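PDB 6VH5: prephenate dehydratase:Amino acid-binding ACT from Brucella abortus, which probably catalyses the conversion of prephenate to 3-phenylpyruvate, with loss of water and carbon dioxide, in phenylalanine biosynthesis, and binds phenylalanine in its ACT domain. Local coordinates for residues N36-C41 and P170-D175. Sequence-based numbering, arbitrary orientation.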
# COMPACT_ATOMS: atom_id res chain seq x y z
N ASN A 36 -6.92 -3.29 15.26
CA ASN A 36 -8.11 -3.34 14.41
C ASN A 36 -8.22 -4.69 13.70
O ASN A 36 -9.34 -5.19 13.49
CB ASN A 36 -8.09 -2.18 13.40
CG ASN A 36 -8.41 -0.84 14.04
OD1 ASN A 36 -9.34 -0.72 14.84
ND2 ASN A 36 -7.66 0.19 13.67
N SER A 37 -7.09 -5.28 13.29
CA SER A 37 -7.11 -6.61 12.69
C SER A 37 -7.68 -7.64 13.66
O SER A 37 -8.46 -8.52 13.26
CB SER A 37 -5.71 -7.04 12.26
OG SER A 37 -5.27 -6.33 11.11
N ASP A 38 -7.29 -7.55 14.93
CA ASP A 38 -7.86 -8.40 15.98
C ASP A 38 -9.36 -8.17 16.12
O ASP A 38 -10.14 -9.12 16.28
CB ASP A 38 -7.11 -8.13 17.29
CG ASP A 38 -7.50 -9.08 18.43
OD1 ASP A 38 -8.31 -10.01 18.24
OD2 ASP A 38 -6.99 -8.86 19.55
N THR A 39 -9.79 -6.90 16.06
CA THR A 39 -11.22 -6.59 16.13
C THR A 39 -11.99 -7.29 15.01
O THR A 39 -13.05 -7.87 15.24
CB THR A 39 -11.42 -5.08 16.05
OG1 THR A 39 -10.69 -4.44 17.10
CG2 THR A 39 -12.91 -4.70 16.14
N ALA A 40 -11.44 -7.26 13.79
CA ALA A 40 -12.11 -7.95 12.69
C ALA A 40 -12.22 -9.45 12.95
O ALA A 40 -13.29 -10.04 12.76
CB ALA A 40 -11.37 -7.66 11.38
N CYS A 41 -11.14 -10.08 13.42
CA CYS A 41 -11.18 -11.52 13.72
C CYS A 41 -12.29 -11.83 14.71
O CYS A 41 -13.06 -12.79 14.53
CB CYS A 41 -9.84 -12.00 14.27
SG CYS A 41 -8.37 -11.86 13.22
N PRO A 170 -7.76 1.42 19.27
CA PRO A 170 -9.10 0.87 19.03
C PRO A 170 -9.79 0.51 20.34
O PRO A 170 -9.15 0.21 21.34
CB PRO A 170 -8.83 -0.39 18.19
CG PRO A 170 -7.49 -0.14 17.55
CD PRO A 170 -6.72 0.60 18.62
N ARG A 171 -11.12 0.50 20.29
CA ARG A 171 -11.92 0.24 21.48
C ARG A 171 -11.52 -1.08 22.15
O ARG A 171 -11.52 -1.18 23.38
CB ARG A 171 -13.41 0.23 21.13
CG ARG A 171 -14.31 -0.25 22.26
CD ARG A 171 -15.78 -0.19 21.89
NE ARG A 171 -16.12 1.10 21.29
CZ ARG A 171 -16.45 2.19 21.98
NH1 ARG A 171 -16.74 3.31 21.34
NH2 ARG A 171 -16.48 2.16 23.31
N LEU A 172 -11.16 -2.09 21.35
CA LEU A 172 -10.80 -3.40 21.89
C LEU A 172 -9.60 -3.32 22.83
O LEU A 172 -9.58 -3.99 23.87
CB LEU A 172 -10.50 -4.38 20.75
CG LEU A 172 -9.88 -5.72 21.18
CD1 LEU A 172 -10.84 -6.53 22.05
CD2 LEU A 172 -9.47 -6.52 19.95
N ALA A 173 -8.61 -2.49 22.50
CA ALA A 173 -7.42 -2.42 23.34
C ALA A 173 -7.75 -1.89 24.73
O ALA A 173 -7.09 -2.27 25.70
CB ALA A 173 -6.35 -1.54 22.68
N ALA A 174 -8.78 -1.04 24.85
CA ALA A 174 -9.14 -0.53 26.17
C ALA A 174 -9.65 -1.64 27.08
O ALA A 174 -9.29 -1.70 28.27
CB ALA A 174 -10.18 0.58 26.05
N ASP A 175 -10.49 -2.53 26.55
CA ASP A 175 -11.00 -3.64 27.35
C ASP A 175 -9.87 -4.59 27.75
O ASP A 175 -9.82 -5.05 28.90
CB ASP A 175 -12.07 -4.41 26.58
CG ASP A 175 -13.03 -3.50 25.83
OD1 ASP A 175 -13.24 -2.34 26.27
OD2 ASP A 175 -13.57 -3.94 24.79
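Leu-172 reaches across to the first turn of the facing helix and sets its side chain against Asp-38 and Thr-39. With CG anti to the backbone N (chi1 170°), the chain extends toward helix 36-44, where CD2 meets Asp-38 OD2 at 3.4 Å, the two side chains lying roughly perpendicular. Behind that methyl, Leu-172 CB passes Thr-39 OG1 at 3.7 Å as the two side chains run past each other in opposite senses. A second point of touch is made by Pro-170, the loop residue just before helix 171-176: its CG lies 3.3 Å from Asn-36 OD1, and CB is almost as near. No hydrogen bond links the two segments, and the polar ends of Asp-38 and Thr-39 on which Leu-172 rests are bonded on their own side of the contact. Asp-38 OD1 forms a salt bridge with Arg-42 of the same helix while OD2 accepts from the backbone N of Gly-34, just before it; together they hold the carboxylate that CD2 touches. Thr-39 OG1 likewise bonds to Ala-35 O, one turn back. Further out, Ser-37 and Cys-41 pack on strands 26-30 and 70-77, and Ala-40 on the latter, whereas Ala-174 rests on strand 108-111 of the other sheet. The contact thus bridges the two lobes of the periplasmic-binding-protein-like catalytic domain, with the side chain of Asn-36 about 6 Å from that of Thr-194, a residue predicted to be essential for dehydratase activity.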